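Local coordinates for protein cytochrome P450 (Bacillus subtilis subsp. subtilis, PDB 4RM4) that probably acts as a heme-dependent monooxygenase, inserting one atom of molecular oxygen into its organic substrates, at residues 151-165 against 183-195. Numbering follows the deposited sequence.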
# COMPACT_ATOMS: atom_id res chain seq x y z
N PRO A 151 -15.78 10.24 -13.85
CA PRO A 151 -16.25 10.17 -15.24
C PRO A 151 -15.07 10.09 -16.20
O PRO A 151 -14.06 10.76 -15.99
CB PRO A 151 -17.01 11.49 -15.42
CG PRO A 151 -16.42 12.40 -14.41
CD PRO A 151 -16.09 11.53 -13.22
N SER A 152 -15.19 9.25 -17.23
CA SER A 152 -14.08 8.96 -18.13
C SER A 152 -13.56 10.21 -18.83
O SER A 152 -12.39 10.27 -19.23
CB SER A 152 -14.47 7.89 -19.15
OG SER A 152 -15.63 8.27 -19.88
N ALA A 153 -14.41 11.21 -18.98
CA ALA A 153 -14.00 12.46 -19.61
C ALA A 153 -13.29 13.40 -18.63
O ALA A 153 -13.12 14.59 -18.91
CB ALA A 153 -15.18 13.16 -20.27
N HIS A 154 -12.86 12.88 -17.49
CA HIS A 154 -12.12 13.69 -16.52
C HIS A 154 -10.91 12.96 -15.95
O HIS A 154 -10.34 13.35 -14.93
CB HIS A 154 -13.03 14.16 -15.40
CG HIS A 154 -14.00 15.23 -15.83
ND1 HIS A 154 -13.63 16.27 -16.65
CD2 HIS A 154 -15.31 15.40 -15.56
CE1 HIS A 154 -14.67 17.04 -16.87
NE2 HIS A 154 -15.71 16.54 -16.22
N MET A 155 -10.49 11.91 -16.66
CA MET A 155 -9.39 11.07 -16.23
C MET A 155 -8.02 11.75 -16.07
O MET A 155 -7.27 11.38 -15.17
CB MET A 155 -9.27 9.86 -17.16
CG MET A 155 -10.42 8.88 -17.00
SD MET A 155 -10.37 8.05 -15.40
CE MET A 155 -8.92 7.01 -15.61
N GLU A 156 -7.68 12.72 -16.92
CA GLU A 156 -6.34 13.33 -16.83
C GLU A 156 -6.19 14.25 -15.62
O GLU A 156 -5.14 14.30 -14.99
CB GLU A 156 -5.96 14.11 -18.09
CG GLU A 156 -4.66 14.92 -17.94
CD GLU A 156 -3.46 14.06 -17.49
OE1 GLU A 156 -3.30 12.93 -18.00
OE2 GLU A 156 -2.68 14.53 -16.63
N GLN A 157 -7.25 14.97 -15.32
CA GLN A 157 -7.26 15.88 -14.19
C GLN A 157 -7.08 15.06 -12.92
O GLN A 157 -6.41 15.45 -11.98
CB GLN A 157 -8.59 16.62 -14.17
CG GLN A 157 -8.63 17.84 -13.29
CD GLN A 157 -9.97 18.55 -13.40
OE1 GLN A 157 -10.91 18.05 -14.03
NE2 GLN A 157 -10.06 19.73 -12.80
N PHE A 158 -7.72 13.89 -12.92
CA PHE A 158 -7.65 13.00 -11.77
C PHE A 158 -6.26 12.41 -11.60
O PHE A 158 -5.70 12.40 -10.51
CB PHE A 158 -8.68 11.89 -11.93
CG PHE A 158 -8.94 11.13 -10.67
CD1 PHE A 158 -9.72 11.67 -9.67
CD2 PHE A 158 -8.40 9.88 -10.49
CE1 PHE A 158 -9.95 10.97 -8.51
CE2 PHE A 158 -8.64 9.17 -9.33
CZ PHE A 158 -9.43 9.73 -8.34
N LYS A 159 -5.70 11.92 -12.70
CA LYS A 159 -4.33 11.41 -12.70
C LYS A 159 -3.35 12.47 -12.20
O LYS A 159 -2.46 12.19 -11.41
CB LYS A 159 -3.95 10.95 -14.11
CG LYS A 159 -2.53 10.44 -14.24
CD LYS A 159 -2.33 9.17 -13.42
CE LYS A 159 -1.08 8.42 -13.86
NZ LYS A 159 -0.90 7.13 -13.14
N ALA A 160 -3.54 13.71 -12.66
CA ALA A 160 -2.67 14.81 -12.26
C ALA A 160 -2.66 15.03 -10.75
O ALA A 160 -1.61 15.26 -10.15
CB ALA A 160 -3.07 16.09 -12.98
N TRP A 161 -3.85 14.97 -10.15
CA TRP A 161 -3.99 15.01 -8.69
C TRP A 161 -3.27 13.84 -8.01
O TRP A 161 -2.60 14.03 -6.99
CB TRP A 161 -5.47 14.98 -8.31
CG TRP A 161 -6.19 16.27 -8.55
CD1 TRP A 161 -5.70 17.53 -8.40
CD2 TRP A 161 -7.55 16.42 -8.99
NE1 TRP A 161 -6.66 18.46 -8.72
CE2 TRP A 161 -7.80 17.80 -9.09
CE3 TRP A 161 -8.57 15.52 -9.32
CZ2 TRP A 161 -9.04 18.31 -9.50
CZ3 TRP A 161 -9.79 16.02 -9.72
CH2 TRP A 161 -10.02 17.40 -9.81
N SER A 162 -3.42 12.64 -8.57
CA SER A 162 -2.76 11.47 -7.98
C SER A 162 -1.25 11.59 -8.03
O SER A 162 -0.55 11.10 -7.13
CB SER A 162 -3.23 10.17 -8.64
OG SER A 162 -4.47 9.76 -8.11
N ASP A 163 -0.74 12.24 -9.07
CA ASP A 163 0.70 12.48 -9.16
C ASP A 163 1.18 13.42 -8.07
O ASP A 163 2.22 13.21 -7.45
CB ASP A 163 1.07 13.08 -10.52
CG ASP A 163 0.94 12.08 -11.64
OD1 ASP A 163 0.89 10.87 -11.35
OD2 ASP A 163 0.87 12.52 -12.81
N LEU A 164 0.41 14.48 -7.86
CA LEU A 164 0.74 15.47 -6.85
C LEU A 164 0.73 14.86 -5.46
O LEU A 164 1.46 15.30 -4.58
CB LEU A 164 -0.25 16.64 -6.91
CG LEU A 164 0.01 17.65 -8.02
CD1 LEU A 164 -1.22 18.53 -8.26
CD2 LEU A 164 1.23 18.49 -7.67
N LEU A 165 -0.11 13.85 -5.26
CA LEU A 165 -0.24 13.23 -3.95
C LEU A 165 1.03 12.50 -3.52
O LEU A 165 1.27 12.32 -2.32
CB LEU A 165 -1.43 12.27 -3.92
CG LEU A 165 -2.79 12.93 -3.73
CD1 LEU A 165 -3.88 11.87 -3.66
CD2 LEU A 165 -2.77 13.78 -2.47
N GLU A 183 0.98 23.23 -1.38
CA GLU A 183 0.59 22.64 -2.65
C GLU A 183 -0.17 21.34 -2.40
O GLU A 183 -0.94 20.88 -3.25
CB GLU A 183 1.82 22.38 -3.53
CG GLU A 183 1.50 21.72 -4.87
CD GLU A 183 0.47 22.50 -5.68
OE1 GLU A 183 0.35 23.73 -5.48
OE2 GLU A 183 -0.21 21.88 -6.52
N ARG A 184 0.06 20.75 -1.24
CA ARG A 184 -0.67 19.55 -0.84
C ARG A 184 -2.08 19.92 -0.41
O ARG A 184 -3.04 19.24 -0.76
CB ARG A 184 0.06 18.82 0.29
CG ARG A 184 -0.62 17.52 0.69
CD ARG A 184 0.26 16.68 1.61
NE ARG A 184 -0.41 15.45 2.01
CZ ARG A 184 -0.39 14.31 1.31
NH1 ARG A 184 0.28 14.25 0.18
NH2 ARG A 184 -1.04 13.24 1.76
N ASP A 185 -2.21 21.01 0.35
CA ASP A 185 -3.52 21.51 0.74
C ASP A 185 -4.30 21.88 -0.51
O ASP A 185 -5.46 21.49 -0.67
CB ASP A 185 -3.40 22.71 1.68
CG ASP A 185 -2.87 22.33 3.05
OD1 ASP A 185 -2.89 21.12 3.39
OD2 ASP A 185 -2.43 23.23 3.79
N LYS A 186 -3.65 22.62 -1.40
CA LYS A 186 -4.24 23.02 -2.67
C LYS A 186 -4.80 21.80 -3.40
O LYS A 186 -5.97 21.75 -3.77
CB LYS A 186 -3.19 23.71 -3.54
CG LYS A 186 -3.74 24.51 -4.70
CD LYS A 186 -2.60 25.13 -5.52
CE LYS A 186 -3.13 26.02 -6.64
NZ LYS A 186 -2.02 26.62 -7.44
N CYS A 187 -3.94 20.79 -3.57
CA CYS A 187 -4.33 19.57 -4.26
C CYS A 187 -5.51 18.89 -3.58
O CYS A 187 -6.46 18.47 -4.24
CB CYS A 187 -3.15 18.61 -4.33
SG CYS A 187 -3.58 16.99 -4.98
N GLU A 188 -5.44 18.78 -2.26
CA GLU A 188 -6.48 18.10 -1.49
C GLU A 188 -7.80 18.87 -1.54
O GLU A 188 -8.87 18.26 -1.58
CB GLU A 188 -6.02 17.91 -0.04
CG GLU A 188 -6.68 16.75 0.70
CD GLU A 188 -5.68 15.89 1.46
OE1 GLU A 188 -4.53 15.76 1.01
OE2 GLU A 188 -6.05 15.34 2.52
N GLU A 189 -7.73 20.19 -1.56
CA GLU A 189 -8.93 21.02 -1.62
C GLU A 189 -9.59 20.90 -2.99
O GLU A 189 -10.82 20.97 -3.11
CB GLU A 189 -8.60 22.49 -1.32
CG GLU A 189 -7.92 22.73 0.03
CD GLU A 189 -8.85 22.54 1.21
OE1 GLU A 189 -9.77 23.37 1.40
OE2 GLU A 189 -8.67 21.56 1.97
N GLU A 190 -8.77 20.71 -4.02
CA GLU A 190 -9.29 20.47 -5.36
C GLU A 190 -9.91 19.07 -5.45
O GLU A 190 -10.92 18.88 -6.14
CB GLU A 190 -8.21 20.65 -6.43
CG GLU A 190 -7.83 22.11 -6.68
CD GLU A 190 -6.68 22.28 -7.66
OE1 GLU A 190 -6.16 21.26 -8.17
OE2 GLU A 190 -6.30 23.44 -7.94
N LEU A 191 -9.30 18.10 -4.78
CA LEU A 191 -9.87 16.75 -4.73
C LEU A 191 -11.22 16.75 -4.02
O LEU A 191 -12.17 16.13 -4.49
CB LEU A 191 -8.94 15.75 -4.05
CG LEU A 191 -7.90 15.06 -4.94
CD1 LEU A 191 -8.56 14.23 -6.02
CD2 LEU A 191 -6.99 16.10 -5.54
N ALA A 192 -11.27 17.43 -2.88
CA ALA A 192 -12.50 17.56 -2.10
C ALA A 192 -13.68 18.07 -2.94
O ALA A 192 -14.74 17.46 -2.95
CB ALA A 192 -12.27 18.47 -0.90
N ALA A 193 -13.48 19.20 -3.63
CA ALA A 193 -14.52 19.77 -4.48
C ALA A 193 -14.91 18.84 -5.62
O ALA A 193 -16.08 18.73 -5.98
CB ALA A 193 -14.08 21.13 -5.03
N PHE A 194 -13.93 18.14 -6.18
CA PHE A 194 -14.18 17.21 -7.25
C PHE A 194 -15.02 16.05 -6.74
O PHE A 194 -16.04 15.69 -7.34
CB PHE A 194 -12.84 16.70 -7.83
CG PHE A 194 -13.00 15.72 -8.97
CD1 PHE A 194 -12.96 14.35 -8.74
CD2 PHE A 194 -13.14 16.17 -10.28
CE1 PHE A 194 -13.09 13.45 -9.78
CE2 PHE A 194 -13.27 15.28 -11.33
CZ PHE A 194 -13.24 13.92 -11.08
N PHE A 195 -14.62 15.47 -5.61
CA PHE A 195 -15.38 14.37 -5.01
C PHE A 195 -16.78 14.84 -4.61
O PHE A 195 -17.74 14.09 -4.70
CB PHE A 195 -14.67 13.76 -3.79
CG PHE A 195 -13.50 12.88 -4.14
CD1 PHE A 195 -13.62 11.88 -5.10
CD2 PHE A 195 -12.28 13.05 -3.50
CE1 PHE A 195 -12.54 11.07 -5.41
CE2 PHE A 195 -11.20 12.25 -3.83
CZ PHE A 195 -11.33 11.26 -4.77
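Trp-161 reaches from helix 155-165 into a hole formed by Cys-187, Glu-190, Leu-191 and Phe-194 in segment 183-195 of helix 177-204, a worked example of how one large aromatic knob can organise a roughly antiparallel helix pair. Its CG lies anti to the carbonyl carbon (chi1 -75°), which carries the indole across the gap. The indole meets different neighbours at its N-H, over its face and at its far edge. NE1 donates to Glu-190 OE1 at 2.9 Å, nearly straight at 165° and close to the ring plane, entering by the anti lone pair of the carboxylate; the bond, with the packing around it, would limit rotation of the ring and gives the indole N-H of the buried Trp-161 a partner. Leu-191 packs over one face, its CD1 3.5 Å from Trp-161 CE3, though the placement of CD2 is doubtful; Gln-157 O lies over the opposite face. The far edge, CZ3 and CH2, points at the face of Phe-194 in an offset edge-to-face pair, planes at 65°. Phe-158 extends the aromatic cluster, its CD1 3.8 Å from Phe-194 CE1, while Phe-195 CZ meets the Phe-158 edge. Toward the other end, Cys-187 SG fits beside Leu-164 CB, and Arg-184 NH1 makes a weak bond to Leu-165 O. Leu-165 and Phe-195 also touch helix 226-257. With Trp-161 as the knob, this is knobs-into-holes packing, consistent with the F and G helices of the cytochrome P450 fold, which lie over the long central helix.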